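Local coordinates for putative peptide ABC-transport system periplasmic peptide-binding protein (Campylobacter jejuni, PDB 4OEV), which binds nickel(II) outside the cytoplasmic membrane, probably to hand it to an ABC-type importer, and belongs to a family generally assigned to peptide transport, at residues A[66-71]-A[181-186]; A[124-129]-A[389-394]; A[254-259]-A[449-454]. All blocks are in the same frame, centred on the assembly; numbering follows the deposited sequence.

Contact 1 (A[66-71]-A[181-186])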
loop_
_atom_site.group_PDB
_atom_site.type_symbol
_atom_site.label_atom_id
_atom_site.label_comp_id
_atom_site.label_asym_id
_atom_site.label_seq_id
_atom_site.Cartn_x
_atom_site.Cartn_y
_atom_site.Cartn_z
ATOM N N PHE A 66 -3.399 27.376 -5.969
ATOM C CA PHE A 66 -3.038 28.551 -5.149
ATOM C C PHE A 66 -2.483 28.130 -3.770
ATOM O O PHE A 66 -3.125 27.381 -3.013
ATOM C CB PHE A 66 -4.264 29.457 -5.021
ATOM C CG PHE A 66 -4.836 29.858 -6.356
ATOM C CD1 PHE A 66 -4.308 30.930 -7.066
ATOM C CD2 PHE A 66 -5.886 29.153 -6.907
ATOM C CE1 PHE A 66 -4.817 31.272 -8.318
ATOM C CE2 PHE A 66 -6.399 29.469 -8.134
ATOM C CZ PHE A 66 -5.870 30.545 -8.854
ATOM N N LEU A 67 -1.271 28.594 -3.473
ATOM C CA LEU A 67 -0.489 28.083 -2.343
ATOM C C LEU A 67 -0.542 28.944 -1.086
ATOM O O LEU A 67 -0.785 30.146 -1.194
ATOM C CB LEU A 67 0.959 27.951 -2.778
ATOM C CG LEU A 67 1.075 27.222 -4.124
ATOM C CD1 LEU A 67 2.501 27.214 -4.557
ATOM C CD2 LEU A 67 0.550 25.766 -3.919
ATOM N N ARG A 68 -0.244 28.350 0.081
ATOM C CA ARG A 68 -0.054 29.160 1.301
ATOM C C ARG A 68 1.235 29.981 1.178
ATOM O O ARG A 68 2.205 29.512 0.573
ATOM C CB ARG A 68 -0.011 28.278 2.554
ATOM C CG ARG A 68 -1.244 27.423 2.744
ATOM C CD ARG A 68 -1.213 26.600 4.081
ATOM N NE ARG A 68 -0.947 27.451 5.270
ATOM C CZ ARG A 68 -1.557 27.340 6.450
ATOM N NH1 ARG A 68 -1.237 28.145 7.461
ATOM N NH2 ARG A 68 -2.513 26.447 6.629
ATOM N N ASP A 69 1.249 31.224 1.673
ATOM C CA ASP A 69 2.504 31.970 1.595
ATOM C C ASP A 69 3.253 31.922 2.921
ATOM O O ASP A 69 4.387 32.382 3.026
ATOM C CB ASP A 69 2.288 33.418 1.129
ATOM C CG ASP A 69 1.265 34.183 1.955
ATOM O OD1 ASP A 69 0.843 33.725 3.032
ATOM O OD2 ASP A 69 0.906 35.296 1.514
ATOM N N ASP A 70 2.659 31.249 3.898
ATOM C CA ASP A 70 3.185 31.276 5.265
ATOM C C ASP A 70 3.909 29.999 5.700
ATOM O O ASP A 70 4.013 29.714 6.891
ATOM C CB ASP A 70 2.043 31.564 6.247
ATOM C CG ASP A 70 1.011 30.462 6.284
ATOM O OD1 ASP A 70 0.972 29.620 5.350
ATOM O OD2 ASP A 70 0.235 30.430 7.272
ATOM N N VAL A 71 4.412 29.219 4.740
ATOM C CA VAL A 71 5.063 27.961 5.086
ATOM C C VAL A 71 6.588 28.033 5.060
ATOM O O VAL A 71 7.174 28.603 4.147
ATOM C CB VAL A 71 4.596 26.836 4.137
ATOM C CG1 VAL A 71 5.363 25.543 4.407
ATOM C CG2 VAL A 71 3.072 26.662 4.237
ATOM N N HIS A 181 7.537 25.472 13.993
ATOM C CA HIS A 181 6.897 26.363 13.036
ATOM C C HIS A 181 6.101 25.586 12.002
ATOM O O HIS A 181 6.327 25.737 10.801
ATOM C CB HIS A 181 7.935 27.248 12.333
ATOM C CG HIS A 181 8.834 27.989 13.277
ATOM N ND1 HIS A 181 10.189 27.746 13.364
ATOM C CD2 HIS A 181 8.569 28.962 14.184
ATOM C CE1 HIS A 181 10.719 28.537 14.283
ATOM N NE2 HIS A 181 9.758 29.288 14.793
ATOM N N PHE A 182 5.178 24.748 12.467
ATOM C CA PHE A 182 4.349 23.935 11.578
ATOM C C PHE A 182 3.080 24.741 11.299
ATOM O O PHE A 182 2.302 25.042 12.196
ATOM C CB PHE A 182 4.047 22.564 12.207
ATOM C CG PHE A 182 3.301 21.623 11.307
ATOM C CD1 PHE A 182 3.658 21.481 9.965
ATOM C CD2 PHE A 182 2.277 20.842 11.805
ATOM C CE1 PHE A 182 2.981 20.606 9.132
ATOM C CE2 PHE A 182 1.603 19.959 10.991
ATOM C CZ PHE A 182 1.952 19.842 9.638
ATOM N N TYR A 183 2.912 25.126 10.044
ATOM C CA TYR A 183 1.851 26.048 9.611
ATOM C C TYR A 183 0.448 25.505 9.947
ATOM O O TYR A 183 -0.522 26.248 10.092
ATOM C CB TYR A 183 1.987 26.294 8.097
ATOM C CG TYR A 183 1.857 24.978 7.331
ATOM C CD1 TYR A 183 0.635 24.554 6.817
ATOM C CD2 TYR A 183 2.958 24.143 7.171
ATOM C CE1 TYR A 183 0.529 23.331 6.139
ATOM C CE2 TYR A 183 2.862 22.930 6.480
ATOM C CZ TYR A 183 1.651 22.529 5.975
ATOM O OH TYR A 183 1.580 21.300 5.322
ATOM N N LEU A 184 0.342 24.185 9.993
ATOM C CA LEU A 184 -0.955 23.525 10.055
ATOM C C LEU A 184 -1.569 23.511 11.463
ATOM O O LEU A 184 -2.790 23.635 11.615
ATOM C CB LEU A 184 -0.806 22.107 9.523
ATOM C CG LEU A 184 -2.078 21.425 9.044
ATOM C CD1 LEU A 184 -2.704 22.181 7.876
ATOM C CD2 LEU A 184 -1.787 19.975 8.665
ATOM N N ASP A 185 -0.717 23.311 12.475
ATOM C CA ASP A 185 -1.112 23.305 13.884
ATOM C C ASP A 185 0.110 23.086 14.804
ATOM O O ASP A 185 1.207 22.794 14.329
ATOM C CB ASP A 185 -2.159 22.225 14.141
ATOM C CG ASP A 185 -3.221 22.685 15.105
ATOM O OD1 ASP A 185 -2.864 23.415 16.055
ATOM O OD2 ASP A 185 -4.406 22.339 14.906
ATOM N N LYS A 186 -0.060 23.195 16.114
ATOM C CA LYS A 186 1.074 22.920 16.985
ATOM C C LYS A 186 1.197 21.412 17.178
ATOM O O LYS A 186 0.203 20.735 17.446
ATOM C CB LYS A 186 0.939 23.618 18.353
ATOM C CG LYS A 186 0.934 25.120 18.243
ATOM C CD LYS A 186 2.183 25.573 17.482
ATOM C CE LYS A 186 2.361 27.083 17.531
ATOM N NZ LYS A 186 2.310 27.487 18.957
#
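Tyr183, in the loop 181-186, reaches across to 66-71, where Arg68 and Val71 receive different parts of it. Its CB lies 3.8 Å from Arg68 NH1. The first torsion sets CG between the backbone N and the carbonyl carbon, the crowded position (chi1 60°), and this carries the ring in beside Val71. CG is then 3.7 Å from Val71 CG2, which sits over one ring face in a CH-pi contact; the methyl is 4.0 Å from the ring centroid and 23° off the normal. CD2 lies 3.9 Å from Val71 CG1. On the opposite branch, CD1 stands over the centre of the Arg68 guanidinium, 3.6 Å from CZ. Here the ring offers its edge to the guanidinium face, with the planes 65° apart. At the tip, Tyr183 OH passes beyond both segments to hydrogen bonds with Asp49 and Ser35.

What keeps the guanidinium in this pose is Asp70. The chain of Arg68 bends at chi3, and its NE and NH1 then grip the carboxylate side-on, NE to OD1 at 2.9 Å and NH1 to OD2 at 2.7 Å, each oxygen using its syn lone pair. The salt bridge thus fixes the rotation of the flat group whose face receives the tyrosine.

Within the solute-binding protein fold, this surface contact bridges two sheets. Segment 66-71 runs off strand 62-67 of the antiparallel sheet that also holds strand 51-56; the loop containing Tyr183 joins strands 173-178 and 191-196 of a mixed sheet.

Contact 2 (A[124-129]-A[389-394])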
loop_
_atom_site.group_PDB
_atom_site.type_symbol
_atom_site.label_atom_id
_atom_site.label_comp_id
_atom_site.label_asym_id
_atom_site.label_seq_id
_atom_site.Cartn_x
_atom_site.Cartn_y
_atom_site.Cartn_z
ATOM N N LYS A 124 -3.591 14.544 -20.953
ATOM C CA LYS A 124 -4.928 13.974 -20.967
ATOM C C LYS A 124 -5.457 14.032 -19.530
ATOM O O LYS A 124 -4.680 14.217 -18.595
ATOM C CB LYS A 124 -4.893 12.547 -21.541
ATOM C CG LYS A 124 -3.790 11.694 -21.012
ATOM C CD LYS A 124 -3.572 10.461 -21.869
ATOM C CE LYS A 124 -2.100 10.322 -22.236
ATOM N NZ LYS A 124 -1.672 8.876 -22.362
ATOM N N PRO A 125 -6.777 13.880 -19.335
ATOM C CA PRO A 125 -7.269 14.034 -17.953
ATOM C C PRO A 125 -6.673 12.975 -17.024
ATOM O O PRO A 125 -6.404 11.864 -17.483
ATOM C CB PRO A 125 -8.792 13.844 -18.090
ATOM C CG PRO A 125 -9.086 14.021 -19.585
ATOM C CD PRO A 125 -7.857 13.549 -20.288
ATOM N N TYR A 126 -6.487 13.317 -15.744
ATOM C CA TYR A 126 -6.024 12.373 -14.732
ATOM C C TYR A 126 -6.667 12.806 -13.442
ATOM O O TYR A 126 -6.054 13.527 -12.655
ATOM C CB TYR A 126 -4.485 12.361 -14.623
ATOM C CG TYR A 126 -3.948 11.307 -13.684
ATOM C CD1 TYR A 126 -4.223 9.937 -13.882
ATOM C CD2 TYR A 126 -3.169 11.670 -12.593
ATOM C CE1 TYR A 126 -3.753 8.993 -12.989
ATOM C CE2 TYR A 126 -2.690 10.757 -11.734
ATOM C CZ TYR A 126 -2.968 9.398 -11.926
ATOM O OH TYR A 126 -2.482 8.486 -11.026
ATOM N N PRO A 127 -7.941 12.430 -13.251
ATOM C CA PRO A 127 -8.715 12.883 -12.089
ATOM C C PRO A 127 -8.017 12.533 -10.771
ATOM O O PRO A 127 -8.165 13.272 -9.793
ATOM C CB PRO A 127 -10.021 12.091 -12.196
ATOM C CG PRO A 127 -10.067 11.530 -13.562
ATOM C CD PRO A 127 -8.690 11.476 -14.088
ATOM N N ALA A 128 -7.217 11.472 -10.766
ATOM C CA ALA A 128 -6.518 11.070 -9.547
ATOM C C ALA A 128 -5.454 12.090 -9.120
ATOM O O ALA A 128 -4.833 11.941 -8.070
ATOM C CB ALA A 128 -5.888 9.706 -9.724
ATOM N N PHE A 129 -5.253 13.144 -9.917
ATOM C CA PHE A 129 -4.138 14.048 -9.690
ATOM C C PHE A 129 -4.143 14.733 -8.306
ATOM O O PHE A 129 -3.083 14.943 -7.717
ATOM C CB PHE A 129 -4.136 15.173 -10.781
ATOM C CG PHE A 129 -2.869 15.961 -10.845
ATOM C CD1 PHE A 129 -1.638 15.339 -10.696
ATOM C CD2 PHE A 129 -2.898 17.358 -11.157
ATOM C CE1 PHE A 129 -0.456 16.055 -10.764
ATOM C CE2 PHE A 129 -1.725 18.077 -11.240
ATOM C CZ PHE A 129 -0.495 17.450 -11.058
ATOM N N ASP A 389 -7.570 7.145 -4.435
ATOM C CA ASP A 389 -8.076 6.866 -5.778
ATOM C C ASP A 389 -7.796 5.428 -6.247
ATOM O O ASP A 389 -6.694 4.860 -6.029
ATOM C CB ASP A 389 -7.490 7.887 -6.788
ATOM C CG ASP A 389 -8.203 7.839 -8.112
ATOM O OD1 ASP A 389 -7.881 6.939 -8.935
ATOM O OD2 ASP A 389 -9.150 8.652 -8.294
ATOM N N PRO A 390 -8.803 4.794 -6.863
ATOM C CA PRO A 390 -8.635 3.387 -7.280
ATOM C C PRO A 390 -7.455 3.108 -8.205
ATOM O O PRO A 390 -7.073 1.943 -8.342
ATOM C CB PRO A 390 -9.941 3.079 -8.009
ATOM C CG PRO A 390 -10.549 4.440 -8.350
ATOM C CD PRO A 390 -10.169 5.286 -7.144
ATOM N N ASP A 391 -6.903 4.133 -8.848
ATOM C CA ASP A 391 -5.729 3.969 -9.699
ATOM C C ASP A 391 -4.501 3.523 -8.928
ATOM O O ASP A 391 -3.680 2.775 -9.461
ATOM C CB ASP A 391 -5.416 5.314 -10.428
ATOM C CG ASP A 391 -4.239 5.197 -11.451
ATOM O OD1 ASP A 391 -4.292 4.340 -12.356
ATOM O OD2 ASP A 391 -3.258 5.969 -11.356
ATOM N N PHE A 392 -4.350 3.979 -7.670
ATOM C CA PHE A 392 -3.012 3.906 -7.021
ATOM C C PHE A 392 -2.471 2.497 -6.705
ATOM O O PHE A 392 -1.238 2.232 -6.826
ATOM C CB PHE A 392 -3.036 4.749 -5.731
ATOM C CG PHE A 392 -3.088 6.223 -5.991
ATOM C CD1 PHE A 392 -2.653 6.730 -7.186
ATOM C CD2 PHE A 392 -3.651 7.094 -5.055
ATOM C CE1 PHE A 392 -2.722 8.129 -7.451
ATOM C CE2 PHE A 392 -3.720 8.468 -5.318
ATOM C CZ PHE A 392 -3.258 8.980 -6.520
ATOM N N HIS A 393 -3.328 1.569 -6.285
ATOM C CA HIS A 393 -2.779 0.212 -6.156
ATOM C C HIS A 393 -3.334 -0.704 -7.258
ATOM O O HIS A 393 -3.429 -1.908 -7.110
ATOM C CB HIS A 393 -3.047 -0.356 -4.753
ATOM C CG HIS A 393 -2.162 0.254 -3.706
ATOM N ND1 HIS A 393 -1.764 -0.415 -2.569
ATOM C CD2 HIS A 393 -1.544 1.463 -3.666
ATOM C CE1 HIS A 393 -0.991 0.375 -1.843
ATOM N NE2 HIS A 393 -0.811 1.510 -2.502
ATOM N N THR A 394 -3.671 -0.145 -8.407
ATOM C CA THR A 394 -4.054 -1.059 -9.463
ATOM C C THR A 394 -3.148 -0.914 -10.635
ATOM O O THR A 394 -2.714 -1.934 -11.200
ATOM C CB THR A 394 -5.551 -0.896 -9.949
ATOM O OG1 THR A 394 -5.777 0.454 -10.352
ATOM C CG2 THR A 394 -6.568 -1.272 -8.869
#
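Ala128 CB overlaps the carboxylate of Asp389, coming within 3.4 Å of its CG, and the same methyl lies over one face of the ring of Tyr126, two residues back in the chain. A type I turn from Tyr126 to Phe129, closed by the bond from Phe129 N to Tyr126 O, folds the methyl back over that ring.

The Tyr126 side chain (CG anti to the backbone N, chi1 -174°) runs out to Asp391, where its hydroxyl donates to OD2 over 2.7 Å. The acceptor uses its anti lone pair, on the side away from OD1, and lies near the plane of the tyrosine ring at its edge, although ring and carboxylate planes are 84° apart. The other oxygen, OD1, is engaged by Arg429 in a salt bridge, so the buried carboxylate, probably charged, has a phenol on one oxygen and a guanidinium on the other. Beside the bond, Phe392 CE1 approaches Tyr126 OH to 3.6 Å, the hydroxyl arriving at the edge of the phenylalanine ring.

The loop 389-394 is itself tied into shape. Asp389 OD1 accepts from Asp391 N at 3.0 Å, an Asx turn, within a type I turn from Asp389 to Phe392; Thr394 OG1 donates to Pro390 O at 2.8 Å. Asp389 OD2 faces Arg437 in a salt bridge, so the turn-forming carboxylate also ties the loop to helix 434-450.

The Phe392 side chain is about 13 Å from the bound nickel and oxalate, so the contact is no part of that site. Buried throughout, it sets the loop leading into helix 129-132 against the one between strand 379-384 and helix 395-398. Helix 434-450 supplies Tyr441 against Pro390 and Asp391, while helix 101-104 brings Asn103 against Tyr126 and Phe392.

Contact 3 (A[254-259]-A[449-454])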
loop_
_atom_site.group_PDB
_atom_site.type_symbol
_atom_site.label_atom_id
_atom_site.label_comp_id
_atom_site.label_asym_id
_atom_site.label_seq_id
_atom_site.Cartn_x
_atom_site.Cartn_y
_atom_site.Cartn_z
ATOM N N LYS A 254 0.847 -20.744 -15.149
ATOM C CA LYS A 254 0.475 -19.913 -16.306
ATOM C C LYS A 254 -0.886 -20.324 -16.891
ATOM O O LYS A 254 -1.562 -19.523 -17.516
ATOM C CB LYS A 254 1.525 -19.997 -17.376
ATOM C CG LYS A 254 1.715 -21.417 -17.988
ATOM C CD LYS A 254 2.621 -21.340 -19.220
ATOM C CE LYS A 254 3.844 -20.478 -18.941
ATOM N NZ LYS A 254 4.827 -20.434 -20.057
ATOM N N ASP A 255 -1.273 -21.586 -16.691
ATOM C CA ASP A 255 -2.469 -22.144 -17.300
ATOM C C ASP A 255 -3.746 -21.609 -16.670
ATOM O O ASP A 255 -4.004 -21.766 -15.465
ATOM C CB ASP A 255 -2.460 -23.704 -17.176
ATOM C CG ASP A 255 -3.559 -24.380 -17.987
ATOM O OD1 ASP A 255 -4.694 -23.827 -18.110
ATOM O OD2 ASP A 255 -3.310 -25.504 -18.488
ATOM N N LEU A 256 -4.586 -21.035 -17.508
ATOM C CA LEU A 256 -5.844 -20.424 -17.043
ATOM C C LEU A 256 -6.700 -21.412 -16.231
ATOM O O LEU A 256 -7.200 -21.097 -15.135
ATOM C CB LEU A 256 -6.633 -19.923 -18.238
ATOM C CG LEU A 256 -8.037 -19.442 -17.875
ATOM C CD1 LEU A 256 -7.947 -18.229 -16.926
ATOM C CD2 LEU A 256 -8.774 -19.076 -19.145
ATOM N N LYS A 257 -6.863 -22.617 -16.749
ATOM C CA LYS A 257 -7.681 -23.616 -16.041
ATOM C C LYS A 257 -7.099 -23.958 -14.680
ATOM O O LYS A 257 -7.836 -24.229 -13.741
ATOM C CB LYS A 257 -7.818 -24.897 -16.871
ATOM C CG LYS A 257 -8.738 -24.736 -18.107
ATOM C CD LYS A 257 -8.628 -25.983 -19.051
ATOM C CE LYS A 257 -9.468 -25.829 -20.333
ATOM N NZ LYS A 257 -9.244 -26.933 -21.343
ATOM N N VAL A 258 -5.775 -23.994 -14.584
ATOM C CA VAL A 258 -5.122 -24.303 -13.300
ATOM C C VAL A 258 -5.385 -23.179 -12.276
ATOM O O VAL A 258 -5.764 -23.419 -11.134
ATOM C CB VAL A 258 -3.612 -24.480 -13.506
ATOM C CG1 VAL A 258 -2.846 -24.461 -12.140
ATOM C CG2 VAL A 258 -3.337 -25.757 -14.334
ATOM N N ARG A 259 -5.240 -21.929 -12.702
ATOM C CA ARG A 259 -5.461 -20.819 -11.806
ATOM C C ARG A 259 -6.937 -20.745 -11.394
ATOM O O ARG A 259 -7.246 -20.470 -10.230
ATOM C CB ARG A 259 -5.016 -19.500 -12.472
ATOM C CG ARG A 259 -3.537 -19.303 -12.454
ATOM C CD ARG A 259 -3.175 -18.022 -13.125
ATOM N NE ARG A 259 -3.163 -18.127 -14.596
ATOM C CZ ARG A 259 -3.939 -17.418 -15.412
ATOM N NH1 ARG A 259 -3.792 -17.595 -16.721
ATOM N NH2 ARG A 259 -4.857 -16.529 -14.947
ATOM N N TYR A 449 -11.639 -11.319 -13.238
ATOM C CA TYR A 449 -12.345 -12.569 -12.977
ATOM C C TYR A 449 -12.035 -13.569 -14.096
ATOM O O TYR A 449 -11.866 -14.762 -13.828
ATOM C CB TYR A 449 -13.882 -12.382 -12.851
ATOM C CG TYR A 449 -14.588 -13.736 -12.897
ATOM C CD1 TYR A 449 -14.687 -14.544 -11.758
ATOM C CD2 TYR A 449 -15.083 -14.252 -14.101
ATOM C CE1 TYR A 449 -15.266 -15.789 -11.813
ATOM C CE2 TYR A 449 -15.673 -15.509 -14.154
ATOM C CZ TYR A 449 -15.758 -16.270 -13.009
ATOM O OH TYR A 449 -16.346 -17.525 -13.046
ATOM N N GLU A 450 -12.030 -13.106 -15.348
ATOM C CA GLU A 450 -11.866 -14.008 -16.498
ATOM C C GLU A 450 -10.440 -14.548 -16.605
ATOM O O GLU A 450 -10.189 -15.618 -17.168
ATOM C CB GLU A 450 -12.248 -13.308 -17.831
ATOM C CG GLU A 450 -13.730 -12.848 -17.934
ATOM C CD GLU A 450 -14.763 -13.983 -17.835
ATOM O OE1 GLU A 450 -14.427 -15.171 -18.091
ATOM O OE2 GLU A 450 -15.937 -13.688 -17.511
ATOM N N ASN A 451 -9.496 -13.772 -16.106
ATOM C CA ASN A 451 -8.108 -14.141 -16.168
ATOM C C ASN A 451 -7.447 -13.743 -14.855
ATOM O O ASN A 451 -6.733 -12.732 -14.774
ATOM C CB ASN A 451 -7.439 -13.484 -17.372
ATOM C CG ASN A 451 -6.001 -13.924 -17.541
ATOM O OD1 ASN A 451 -5.569 -14.961 -17.004
ATOM N ND2 ASN A 451 -5.261 -13.162 -18.295
ATOM N N PRO A 452 -7.683 -14.546 -13.812
ATOM C CA PRO A 452 -7.307 -14.173 -12.437
ATOM C C PRO A 452 -5.780 -14.197 -12.213
ATOM O O PRO A 452 -5.109 -15.185 -12.452
ATOM C CB PRO A 452 -8.034 -15.220 -11.578
ATOM C CG PRO A 452 -8.231 -16.431 -12.530
ATOM C CD PRO A 452 -8.411 -15.822 -13.900
ATOM N N PRO A 453 -5.225 -13.060 -11.792
ATOM C CA PRO A 453 -3.797 -13.022 -11.471
ATOM C C PRO A 453 -3.529 -13.644 -10.089
ATOM O O PRO A 453 -2.369 -13.961 -9.758
ATOM C CB PRO A 453 -3.506 -11.527 -11.436
ATOM C CG PRO A 453 -4.792 -10.933 -10.981
ATOM C CD PRO A 453 -5.847 -11.720 -11.695
ATOM N N PHE A 454 -4.580 -13.687 -9.270
ATOM C CA PHE A 454 -4.461 -14.035 -7.838
ATOM C C PHE A 454 -5.456 -15.118 -7.423
ATOM O O PHE A 454 -6.418 -15.438 -8.149
ATOM C CB PHE A 454 -4.730 -12.845 -6.882
ATOM C CG PHE A 454 -3.778 -11.634 -6.982
ATOM C CD1 PHE A 454 -2.548 -11.636 -7.679
ATOM C CD2 PHE A 454 -4.107 -10.481 -6.252
ATOM C CE1 PHE A 454 -1.750 -10.470 -7.743
ATOM C CE2 PHE A 454 -3.308 -9.315 -6.302
ATOM C CZ PHE A 454 -2.123 -9.320 -7.027
#
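A partly buried, mainly hydrogen-bonded contact joins the first turn of helix 256-265 to the segment that leaves the C-terminal end of helix 434-450 for strand 454-467. Arg259 carries it. Its chain bends at chi3 (-80°) and brings NH2 between two oxygens: Asn451 OD1 at 2.7 Å, with the donor in the amide's carbonyl plane, and Pro452 O at 2.8 Å, where NH2 stands above the carbonyl plane. Both acceptors lie at the edge of the guanidinium, near its plane; the amide is turned 57° from it. NH1 adds a weak bond to Asn451 OD1 and a nearly straight one (171°) to Lys254 O at 3.1 Å, so the arginine also ties down the backbone ahead of its own helix.

That helix opens with an N-cap: Asp255 OD1 accepts from Lys257 N at 2.8 Å. Across the contact, Asn451 is the first residue beyond helix 434-450 to abandon helical angles, and its ND2 is held by Asp418. Beside these bonds, Leu256 (CG anti to the backbone N) presses CD1 on Glu450 O at 3.4 Å and on Pro452 CD at 3.9 Å, crossing the proline at about a right angle.

In the fold
Burial separates the three contacts: contact 2 is wholly buried, contact 3 partly so, and contact 1 lies at the surface. Helix 434-450 relates two of them, its flank touching the loop 389-394 of contact 2 and its C-terminal end leading into contact 3; the nearest atoms of contacts 2 and 3 are about 7 Å apart. Contacts 1 and 3 lie on opposite sides of the chain's centre, with centres about 50 Å apart. Charge is handled differently in each. At the surface an arginine pairs within its own segment and offers a face to an aromatic edge; in the interior aspartates take arginines from outside the contact; in contact 3 an arginine spends itself on neutral oxygens.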